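Long-range contacts in probable starch synthase 4, chloroplastic/amyloplastic (Arabidopsis thaliana, PDB 6GNE), which belongs to the plant plastid starch synthases, two-domain glycosyltransferases of the GT-B fold, modelled here with adenosine-5'-diphosphate and a glycan bound: residues 225-230 against 488-493; 170-175 against 221-226. All coordinates share one frame; numbering follows the deposited sequence.

Contact 1 of 2, residues 225-230 against 488-493; sequences IVTTVS and TQYEEL. With AC1 (4,6-dideoxy-4-{[(1S,4R,5S,6S)-4,5,6-trihydroxy-3-(hydroxymethyl)cyclohex-2-en-1-yl]amino}-alpha-D-glucopyranose), chain C.
Leu493 reaches from its helix onto Ile225 at the start of strand 225-228, and the two side chains cross obliquely. One delta methyl, Leu493 CD1, lies 3.9 Å from Ile225 CG2 and 4.1 Å from Thr227 CG2, so a single methyl meets both residues on this face of the strand. The other branch of Ile225 ends against the helix carbonyl, its CD1 3.4 Å from Leu493 O. One turn earlier in the helix, Tyr490 sets its phenol beside Thr227. Its OH and Thr227 OG1 share a hydrogen bond of 2.9 Å, and either hydroxyl could be the donor. With chi1 at 82°, Thr227 OG1 sits between its own N and carbonyl carbon, while CG2 packs 3.8 Å from Tyr490 CE1. The same OG1 also bonds Thr173 OG1 of the next strand, so this buried hydroxyl has two partners. Further on, Val229 lines the glycan pocket beside AC1. Helix and strand run nearly antiparallel, their axes at 163°. Such a C-terminal helix, returning to cover the sheet of the N-terminal domain, is a feature seen in many GT-B glycosyltransferases.

Contact 2 of 2, residues 170-175 against 221-226; sequences ICFTCH and IFSNIV. With GLC (alpha-D-glucopyranose), chain D; AC1 (4,6-dideoxy-4-{[(1S,4R,5S,6S)-4,5,6-trihydroxy-3-(hydroxymethyl)cyclohex-2-en-1-yl]amino}-alpha-D-glucopyranose), chain C.
Asn224 hooks its side chain back to Ile170 just before the two strands pair. Its CB stands 3.6 Å from Ile170 O, and chi1 of -57° sets CG beside the backbone N of Asn224, anti to its carbonyl carbon; Asn224 CG lies 3.9 Å from Ile170 N. From there OD1 accepts the N-H of Ile170 at 3.0 Å; the bond is nearly straight (171°) and lies in the amide plane, on a lone pair of OD1. At the other tip, ND2 makes a weak hydrogen bond to O2 of a second bound alpha-D-glucopyranose, not the one beside Phe222, so the same amide joins the strand start to a second glycan pocket, to which Ile221 and Phe222 also belong. Ile170 O in turn accepts Ile225 N at 3.1 Å and, weakly, Asn224 N. Parallel pairing continues with Phe172 N donating to Ile225 O at 2.8 Å. On one face of the sheet Cys171 SG packs 3.8 Å from Ile225 CG2; on the other, Val226 CG1 meets the ring edge of Phe172 at CD2, 4.2 Å away. Past the paired part, His175 ND1 gives a hydrogen bond of 2.7 Å to AC1 O6B, which lies in the plane of the imidazole, while its NE2 is bonded to His145 ND1. In the sheet, strand 169-174 lies between strands 141-145 and 225-228. Helix 484-499 covers the face carrying Ile225 and Thr173, and helix 152-160 touches Ile170, Ser223 and Asn224 through Tyr156, Trp157 and Ala153.

In the fold
From the N terminus the chain builds most of the first sheet, up to strand 141-145, before it reaches strand 169-174; contact 2 then closes the loop of 45 residues that brings helix 215-222 and strand 225-228 alongside it. Contact 1 begins on that same strand, sharing Ile225 and Val226, and closes a far longer excursion of 257 residues that includes the six-stranded parallel sheet of the second domain before helix 484-499 returns. The two loops therefore follow one another, neither nested nor crossed. Between them, Thr227 N bonds Phe172 O, continuing the strand pairing, and Thr228 OG1 bonds Cys174 O. Both contacts border the pocket that holds AC1.

Contact 1 of 2, residues 225-230 against 488-493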
ATOM      1  N   ILE A 225     -10.601  14.926   8.575  1.00 41.83           N
ATOM      2  CA  ILE A 225     -10.322  13.579   9.053  1.00 40.69           C
ATOM      3  C   ILE A 225      -8.922  13.225   8.588  1.00 39.26           C
ATOM      4  O   ILE A 225      -8.612  13.379   7.406  1.00 38.68           O
ATOM      5  CB  ILE A 225     -11.322  12.519   8.464  1.00 40.11           C
ATOM      6  CG1 ILE A 225     -12.788  12.888   8.743  1.00 41.87           C
ATOM      7  CG2 ILE A 225     -11.064  11.131   9.034  1.00 38.46           C
ATOM      8  CD1 ILE A 225     -13.773  12.190   7.815  1.00 41.83           C
ATOM      9  N   VAL A 226      -8.081  12.732   9.506  1.00 39.18           N
ATOM     10  CA  VAL A 226      -6.730  12.274   9.144  1.00 37.58           C
ATOM     11  C   VAL A 226      -6.535  10.874   9.639  1.00 36.67           C
ATOM     12  O   VAL A 226      -6.668  10.628  10.837  1.00 37.92           O
ATOM     13  CB  VAL A 226      -5.625  13.163   9.766  1.00 38.78           C
ATOM     14  CG1 VAL A 226      -4.256  12.729   9.231  1.00 37.32           C
ATOM     15  CG2 VAL A 226      -5.914  14.673   9.528  1.00 40.58           C
ATOM     16  N   THR A 227      -6.203   9.938   8.746  1.00 35.76           N
ATOM     17  CA  THR A 227      -5.888   8.554   9.179  1.00 34.79           C
ATOM     18  C   THR A 227      -4.529   8.085   8.718  1.00 33.70           C
ATOM     19  O   THR A 227      -3.921   8.655   7.818  1.00 32.54           O
ATOM     20  CB  THR A 227      -6.944   7.499   8.738  1.00 34.03           C
ATOM     21  OG1 THR A 227      -6.711   7.079   7.384  1.00 33.29           O
ATOM     22  CG2 THR A 227      -8.360   8.049   8.881  1.00 35.63           C
ATOM     23  N   THR A 228      -4.059   7.040   9.394  1.00 33.85           N
ATOM     24  CA  THR A 228      -2.997   6.200   8.884  1.00 32.95           C
ATOM     25  C   THR A 228      -3.420   4.745   9.012  1.00 32.33           C
ATOM     26  O   THR A 228      -4.510   4.432   9.492  1.00 32.82           O
ATOM     27  CB  THR A 228      -1.631   6.494   9.514  1.00 32.76           C
ATOM     28  OG1 THR A 228      -0.632   5.792   8.786  1.00 31.48           O
ATOM     29  CG2 THR A 228      -1.580   6.095  10.972  1.00 33.54           C
ATOM     30  N   VAL A 229      -2.540   3.865   8.590  1.00 31.11           N
ATOM     31  CA  VAL A 229      -2.950   2.551   8.151  1.00 31.19           C
ATOM     32  C   VAL A 229      -2.796   1.403   9.194  1.00 31.53           C
ATOM     33  O   VAL A 229      -3.048   0.218   8.847  1.00 30.08           O
ATOM     34  CB  VAL A 229      -2.288   2.237   6.794  1.00 30.42           C
ATOM     35  CG1 VAL A 229      -2.874   3.184   5.742  1.00 30.98           C
ATOM     36  CG2 VAL A 229      -0.763   2.384   6.864  1.00 29.52           C
ATOM     37  N   SER A 230      -2.455   1.744  10.452  1.00 32.03           N
ATOM     38  CA  SER A 230      -2.622   0.785  11.563  1.00 33.13           C
ATOM     39  C   SER A 230      -2.612   1.478  12.910  1.00 34.69           C
ATOM     40  O   SER A 230      -1.942   2.476  13.062  1.00 36.43           O
ATOM     41  CB  SER A 230      -1.522  -0.294  11.544  1.00 32.01           C
ATOM     42  OG  SER A 230      -0.259   0.257  11.890  1.00 32.49           O
ATOM     43  N   THR A 488     -16.177   0.025   7.620  1.00 45.97           N
ATOM     44  CA  THR A 488     -17.154   0.535   8.604  1.00 47.90           C
ATOM     45  C   THR A 488     -16.575   1.652   9.494  1.00 47.55           C
ATOM     46  O   THR A 488     -17.274   2.595   9.797  1.00 48.97           O
ATOM     47  CB  THR A 488     -17.731  -0.614   9.496  1.00 48.77           C
ATOM     48  OG1 THR A 488     -18.238  -1.668   8.680  1.00 50.05           O
ATOM     49  CG2 THR A 488     -18.865  -0.137  10.307  1.00 50.43           C
ATOM     50  N   GLN A 489     -15.318   1.550   9.920  1.00 47.20           N
ATOM     51  CA  GLN A 489     -14.701   2.638  10.718  1.00 47.55           C
ATOM     52  C   GLN A 489     -14.487   3.926   9.902  1.00 46.65           C
ATOM     53  O   GLN A 489     -14.717   5.028  10.432  1.00 46.81           O
ATOM     54  CB  GLN A 489     -13.371   2.277  11.333  1.00 47.10           C
ATOM     55  CG  GLN A 489     -13.326   1.101  12.272  1.00 50.09           C
ATOM     56  CD  GLN A 489     -11.948   0.993  12.930  1.00 49.65           C
ATOM     57  OE1 GLN A 489     -11.241  -0.032  12.820  1.00 49.22           O
ATOM     58  NE2 GLN A 489     -11.542   2.087  13.580  1.00 50.13           N
ATOM     59  N   TYR A 490     -14.053   3.798   8.644  1.00 44.51           N
ATOM     60  CA  TYR A 490     -13.952   4.960   7.754  1.00 45.65           C
ATOM     61  C   TYR A 490     -15.342   5.607   7.503  1.00 48.68           C
ATOM     62  O   TYR A 490     -15.486   6.830   7.538  1.00 47.19           O
ATOM     63  CB  TYR A 490     -13.282   4.603   6.411  1.00 42.98           C
ATOM     64  CG  TYR A 490     -11.762   4.568   6.413  1.00 41.29           C
ATOM     65  CD1 TYR A 490     -11.018   5.715   6.199  1.00 41.46           C
ATOM     66  CD2 TYR A 490     -11.071   3.387   6.599  1.00 39.31           C
ATOM     67  CE1 TYR A 490      -9.636   5.688   6.189  1.00 39.58           C
ATOM     68  CE2 TYR A 490      -9.696   3.354   6.580  1.00 38.05           C
ATOM     69  CZ  TYR A 490      -8.977   4.503   6.377  1.00 38.13           C
ATOM     70  OH  TYR A 490      -7.599   4.465   6.373  1.00 35.55           O
ATOM     71  N   GLU A 491     -16.341   4.761   7.255  1.00 51.96           N
ATOM     72  CA  GLU A 491     -17.710   5.197   7.032  1.00 55.92           C
ATOM     73  C   GLU A 491     -18.225   6.041   8.206  1.00 58.67           C
ATOM     74  O   GLU A 491     -18.856   7.109   7.985  1.00 58.74           O
ATOM     75  CB  GLU A 491     -18.604   3.976   6.777  1.00 57.80           C
ATOM     76  CG  GLU A 491     -20.111   4.251   6.640  1.00 61.20           C
ATOM     77  CD  GLU A 491     -20.950   2.980   6.605  1.00 62.90           C
ATOM     78  OE1 GLU A 491     -21.737   2.805   5.660  1.00 64.56           O
ATOM     79  OE2 GLU A 491     -20.828   2.131   7.511  1.00 64.80           O
ATOM     80  N   GLU A 492     -17.981   5.560   9.438  1.00 60.81           N
ATOM     81  CA  GLU A 492     -18.381   6.277  10.669  1.00 64.29           C
ATOM     82  C   GLU A 492     -17.655   7.610  10.826  1.00 61.94           C
ATOM     83  O   GLU A 492     -18.254   8.553  11.321  1.00 63.53           O
ATOM     84  CB  GLU A 492     -18.222   5.414  11.940  1.00 68.47           C
ATOM     85  CG  GLU A 492     -19.256   4.275  12.053  1.00 74.38           C
ATOM     86  CD  GLU A 492     -18.937   3.171  13.101  1.00 79.52           C
ATOM     87  OE1 GLU A 492     -17.788   3.110  13.652  1.00 81.79           O
ATOM     88  OE2 GLU A 492     -19.863   2.343  13.370  1.00 80.86           O
ATOM     89  N   LEU A 493     -16.392   7.691  10.385  1.00 57.35           N
ATOM     90  CA  LEU A 493     -15.680   8.966  10.338  1.00 55.24           C
ATOM     91  C   LEU A 493     -16.283   9.918   9.316  1.00 55.33           C
ATOM     92  O   LEU A 493     -16.446  11.101   9.616  1.00 56.75           O
ATOM     93  CB  LEU A 493     -14.187   8.774  10.082  1.00 52.09           C
ATOM     94  CG  LEU A 493     -13.379   8.057  11.171  1.00 51.76           C
ATOM     95  CD1 LEU A 493     -12.002   7.670  10.632  1.00 49.28           C
ATOM     96  CD2 LEU A 493     -13.262   8.831  12.496  1.00 52.84           C
TER
HETATM   97  C1  AC1 C   3       4.466   5.114  -2.118  1.00 35.38           C
HETATM   98  O2  AC1 C   3       3.627   6.858  -0.656  1.00 35.07           O
HETATM   99  C2  AC1 C   3       3.539   5.453  -0.947  1.00 36.38           C
HETATM  100  C4A AC1 C   3       1.356   0.224   3.762  1.00 31.44           C
HETATM  101  C3  AC1 C   3       3.836   4.576   0.280  1.00 35.52           C
HETATM  102  O3  AC1 C   3       2.883   4.925   1.289  1.00 35.84           O
HETATM  103  C4  AC1 C   3       3.761   3.095  -0.106  1.00 34.55           C
HETATM  104  N4A AC1 C   3       3.952   2.154   1.012  1.00 35.55           N
HETATM  105  C5  AC1 C   3       4.795   2.897  -1.217  1.00 34.19           C
HETATM  106  O5  AC1 C   3       4.444   3.703  -2.345  1.00 35.06           O
HETATM  107  C6  AC1 C   3       4.858   1.473  -1.740  1.00 34.74           C
HETATM  108  C1B AC1 C   3       3.070   2.066   2.185  1.00 33.90           C
HETATM  109  C2B AC1 C   3       3.648   1.224   3.351  1.00 33.60           C
HETATM  110  O2B AC1 C   3       5.036   0.879   3.176  1.00 33.02           O
HETATM  111  C3B AC1 C   3       2.852  -0.035   3.677  1.00 32.53           C
HETATM  112  O3B AC1 C   3       3.246  -0.437   4.987  1.00 33.96           O
HETATM  113  O4  AC1 C   3       0.679  -1.016   3.974  1.00 29.01           O
HETATM  114  C5B AC1 C   3       0.848   0.932   2.541  1.00 30.56           C
HETATM  115  C7B AC1 C   3       1.646   1.711   1.803  1.00 31.82           C
HETATM  116  C6B AC1 C   3      -0.610   0.817   2.164  1.00 30.70           C
HETATM  117  O6B AC1 C   3      -1.443   1.380   3.185  1.00 29.58           O

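Contact 2 of 2, residues 170-175 against 221-226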
ATOM      1  N   ILE A 170     -13.014  16.877   3.915  1.00 54.32           N
ATOM      2  CA  ILE A 170     -11.747  16.347   3.409  1.00 50.26           C
ATOM      3  C   ILE A 170     -11.206  15.289   4.364  1.00 47.74           C
ATOM      4  O   ILE A 170     -11.104  15.510   5.582  1.00 48.11           O
ATOM      5  CB  ILE A 170     -10.696  17.467   3.183  1.00 50.87           C
ATOM      6  CG1 ILE A 170     -11.280  18.619   2.334  1.00 52.48           C
ATOM      7  CG2 ILE A 170      -9.437  16.919   2.519  1.00 49.14           C
ATOM      8  CD1 ILE A 170     -11.924  18.176   1.046  1.00 52.14           C
ATOM      9  N   CYS A 171     -10.900  14.119   3.803  1.00 45.28           N
ATOM     10  CA  CYS A 171     -10.213  13.057   4.518  1.00 42.98           C
ATOM     11  C   CYS A 171      -8.841  12.899   3.885  1.00 40.82           C
ATOM     12  O   CYS A 171      -8.687  12.915   2.653  1.00 39.52           O
ATOM     13  CB  CYS A 171     -11.006  11.756   4.446  1.00 42.35           C
ATOM     14  SG  CYS A 171     -10.347  10.354   5.404  1.00 42.40           S
ATOM     15  N   PHE A 172      -7.833  12.780   4.740  1.00 40.06           N
ATOM     16  CA  PHE A 172      -6.460  12.503   4.290  1.00 38.95           C
ATOM     17  C   PHE A 172      -5.920  11.247   4.945  1.00 37.17           C
ATOM     18  O   PHE A 172      -5.951  11.124   6.157  1.00 38.49           O
ATOM     19  CB  PHE A 172      -5.558  13.681   4.610  1.00 38.91           C
ATOM     20  CG  PHE A 172      -4.131  13.436   4.275  1.00 38.09           C
ATOM     21  CD1 PHE A 172      -3.741  13.294   2.973  1.00 37.99           C
ATOM     22  CD2 PHE A 172      -3.167  13.379   5.261  1.00 38.91           C
ATOM     23  CE1 PHE A 172      -2.426  13.072   2.639  1.00 37.33           C
ATOM     24  CE2 PHE A 172      -1.838  13.178   4.947  1.00 38.35           C
ATOM     25  CZ  PHE A 172      -1.471  13.017   3.626  1.00 37.96           C
ATOM     26  N   THR A 173      -5.460  10.302   4.147  1.00 36.07           N
ATOM     27  CA  THR A 173      -4.768   9.130   4.668  1.00 34.15           C
ATOM     28  C   THR A 173      -3.273   9.259   4.304  1.00 33.60           C
ATOM     29  O   THR A 173      -2.952   9.443   3.131  1.00 31.84           O
ATOM     30  CB  THR A 173      -5.394   7.843   4.121  1.00 32.46           C
ATOM     31  OG1 THR A 173      -6.742   7.740   4.577  1.00 31.81           O
ATOM     32  CG2 THR A 173      -4.613   6.594   4.569  1.00 31.45           C
ATOM     33  N   CYS A 174      -2.384   9.217   5.308  1.00 34.57           N
ATOM     34  CA  CYS A 174      -0.936   8.994   5.048  1.00 35.73           C
ATOM     35  C   CYS A 174      -0.591   7.537   5.285  1.00 34.27           C
ATOM     36  O   CYS A 174      -0.751   7.023   6.421  1.00 33.63           O
ATOM     37  CB  CYS A 174      -0.022   9.889   5.903  1.00 37.97           C
ATOM     38  SG  CYS A 174       1.700   9.836   5.322  1.00 38.04           S
ATOM     39  N   HIS A 175      -0.141   6.895   4.210  1.00 33.67           N
ATOM     40  CA  HIS A 175       0.216   5.470   4.192  1.00 33.71           C
ATOM     41  C   HIS A 175       1.715   5.223   4.555  1.00 33.72           C
ATOM     42  O   HIS A 175       2.137   4.066   4.789  1.00 34.29           O
ATOM     43  CB  HIS A 175      -0.038   4.881   2.809  1.00 32.84           C
ATOM     44  CG  HIS A 175      -1.459   4.935   2.357  1.00 33.12           C
ATOM     45  ND1 HIS A 175      -2.218   3.801   2.190  1.00 32.76           N
ATOM     46  CD2 HIS A 175      -2.233   5.968   1.958  1.00 33.91           C
ATOM     47  CE1 HIS A 175      -3.413   4.138   1.748  1.00 33.76           C
ATOM     48  NE2 HIS A 175      -3.450   5.449   1.608  1.00 34.06           N
ATOM     49  N   ILE A 221      -3.279  19.497   8.769  1.00 47.31           N
ATOM     50  CA  ILE A 221      -3.911  20.718   9.275  1.00 49.62           C
ATOM     51  C   ILE A 221      -5.262  21.002   8.624  1.00 49.35           C
ATOM     52  O   ILE A 221      -6.250  21.223   9.285  1.00 49.32           O
ATOM     53  CB  ILE A 221      -2.930  21.897   9.163  1.00 51.62           C
ATOM     54  CG1 ILE A 221      -1.759  21.634  10.149  1.00 51.98           C
ATOM     55  CG2 ILE A 221      -3.600  23.230   9.502  1.00 54.35           C
ATOM     56  CD1 ILE A 221      -0.541  22.461   9.872  1.00 53.84           C
ATOM     57  N   PHE A 222      -5.298  20.956   7.310  1.00 49.56           N
ATOM     58  CA  PHE A 222      -6.494  21.341   6.542  1.00 49.95           C
ATOM     59  C   PHE A 222      -7.578  20.275   6.369  1.00 47.98           C
ATOM     60  O   PHE A 222      -8.627  20.577   5.846  1.00 50.17           O
ATOM     61  CB  PHE A 222      -6.065  21.906   5.172  1.00 50.42           C
ATOM     62  CG  PHE A 222      -5.464  23.268   5.266  1.00 53.02           C
ATOM     63  CD1 PHE A 222      -6.273  24.381   5.136  1.00 56.03           C
ATOM     64  CD2 PHE A 222      -4.104  23.464   5.513  1.00 53.63           C
ATOM     65  CE1 PHE A 222      -5.748  25.669   5.228  1.00 58.04           C
ATOM     66  CE2 PHE A 222      -3.585  24.744   5.649  1.00 56.02           C
ATOM     67  CZ  PHE A 222      -4.412  25.844   5.493  1.00 57.86           C
ATOM     68  N   SER A 223      -7.351  19.039   6.786  1.00 45.68           N
ATOM     69  CA  SER A 223      -8.326  17.981   6.562  1.00 43.94           C
ATOM     70  C   SER A 223      -9.222  17.870   7.763  1.00 44.04           C
ATOM     71  O   SER A 223      -8.790  18.126   8.857  1.00 44.32           O
ATOM     72  CB  SER A 223      -7.619  16.664   6.292  1.00 41.72           C
ATOM     73  OG  SER A 223      -6.792  16.783   5.140  1.00 41.18           O
ATOM     74  N   ASN A 224     -10.463  17.465   7.549  1.00 44.18           N
ATOM     75  CA  ASN A 224     -11.411  17.231   8.644  1.00 45.07           C
ATOM     76  C   ASN A 224     -11.208  15.869   9.320  1.00 43.82           C
ATOM     77  O   ASN A 224     -11.633  15.680  10.475  1.00 44.27           O
ATOM     78  CB  ASN A 224     -12.848  17.313   8.112  1.00 46.11           C
ATOM     79  CG  ASN A 224     -13.131  18.627   7.446  1.00 47.96           C
ATOM     80  OD1 ASN A 224     -13.251  18.738   6.203  1.00 48.54           O
ATOM     81  ND2 ASN A 224     -13.180  19.650   8.257  1.00 49.44           N
ATOM     82  N   ILE A 225     -10.601  14.926   8.575  1.00 41.83           N
ATOM     83  CA  ILE A 225     -10.322  13.579   9.053  1.00 40.69           C
ATOM     84  C   ILE A 225      -8.922  13.225   8.588  1.00 39.26           C
ATOM     85  O   ILE A 225      -8.612  13.379   7.406  1.00 38.68           O
ATOM     86  CB  ILE A 225     -11.322  12.519   8.464  1.00 40.11           C
ATOM     87  CG1 ILE A 225     -12.788  12.888   8.743  1.00 41.87           C
ATOM     88  CG2 ILE A 225     -11.064  11.131   9.034  1.00 38.46           C
ATOM     89  CD1 ILE A 225     -13.773  12.190   7.815  1.00 41.83           C
ATOM     90  N   VAL A 226      -8.081  12.732   9.506  1.00 39.18           N
ATOM     91  CA  VAL A 226      -6.730  12.274   9.144  1.00 37.58           C
ATOM     92  C   VAL A 226      -6.535  10.874   9.639  1.00 36.67           C
ATOM     93  O   VAL A 226      -6.668  10.628  10.837  1.00 37.92           O
ATOM     94  CB  VAL A 226      -5.625  13.163   9.766  1.00 38.78           C
ATOM     95  CG1 VAL A 226      -4.256  12.729   9.231  1.00 37.32           C
ATOM     96  CG2 VAL A 226      -5.914  14.673   9.528  1.00 40.58           C
TER
HETATM   97  C1  GLC D   2      -8.951  24.981   7.383  1.00103.24           C
HETATM   98  C2  GLC D   2      -8.149  24.382   8.544  1.00101.11           C
HETATM   99  C3  GLC D   2      -7.652  25.462   9.502  1.00101.40           C
HETATM  100  C4  GLC D   2      -6.874  26.481   8.663  1.00104.50           C
HETATM  101  C5  GLC D   2      -7.890  27.129   7.702  1.00107.82           C
HETATM  102  C6  GLC D   2      -7.360  28.322   6.901  1.00110.27           C
HETATM  103  O2  GLC D   2      -8.910  23.422   9.268  1.00 99.69           O
HETATM  104  O3  GLC D   2      -6.828  24.917  10.544  1.00 93.97           O
HETATM  105  O4  GLC D   2      -6.125  27.417   9.462  1.00 95.79           O
HETATM  106  O5  GLC D   2      -8.311  26.107   6.787  1.00106.15           O
HETATM  107  O6  GLC D   2      -8.068  28.485   5.656  1.00104.07           O
HETATM  108  C1  AC1 C   3       4.466   5.114  -2.118  1.00 35.38           C
HETATM  109  O2  AC1 C   3       3.627   6.858  -0.656  1.00 35.07           O
HETATM  110  C2  AC1 C   3       3.539   5.453  -0.947  1.00 36.38           C
HETATM  111  C4A AC1 C   3       1.356   0.224   3.762  1.00 31.44           C
HETATM  112  C3  AC1 C   3       3.836   4.576   0.280  1.00 35.52           C
HETATM  113  O3  AC1 C   3       2.883   4.925   1.289  1.00 35.84           O
HETATM  114  C4  AC1 C   3       3.761   3.095  -0.106  1.00 34.55           C
HETATM  115  N4A AC1 C   3       3.952   2.154   1.012  1.00 35.55           N
HETATM  116  C5  AC1 C   3       4.795   2.897  -1.217  1.00 34.19           C
HETATM  117  O5  AC1 C   3       4.444   3.703  -2.345  1.00 35.06           O
HETATM  118  C6  AC1 C   3       4.858   1.473  -1.740  1.00 34.74           C
HETATM  119  C1B AC1 C   3       3.070   2.066   2.185  1.00 33.90           C
HETATM  120  C2B AC1 C   3       3.648   1.224   3.351  1.00 33.60           C
HETATM  121  O2B AC1 C   3       5.036   0.879   3.176  1.00 33.02           O
HETATM  122  C3B AC1 C   3       2.852  -0.035   3.677  1.00 32.53           C
HETATM  123  O3B AC1 C   3       3.246  -0.437   4.987  1.00 33.96           O
HETATM  124  O4  AC1 C   3       0.679  -1.016   3.974  1.00 29.01           O
HETATM  125  C5B AC1 C   3       0.848   0.932   2.541  1.00 30.56           C
HETATM  126  C7B AC1 C   3       1.646   1.711   1.803  1.00 31.82           C
HETATM  127  C6B AC1 C   3      -0.610   0.817   2.164  1.00 30.70           C
HETATM  128  O6B AC1 C   3      -1.443   1.380   3.185  1.00 29.58           O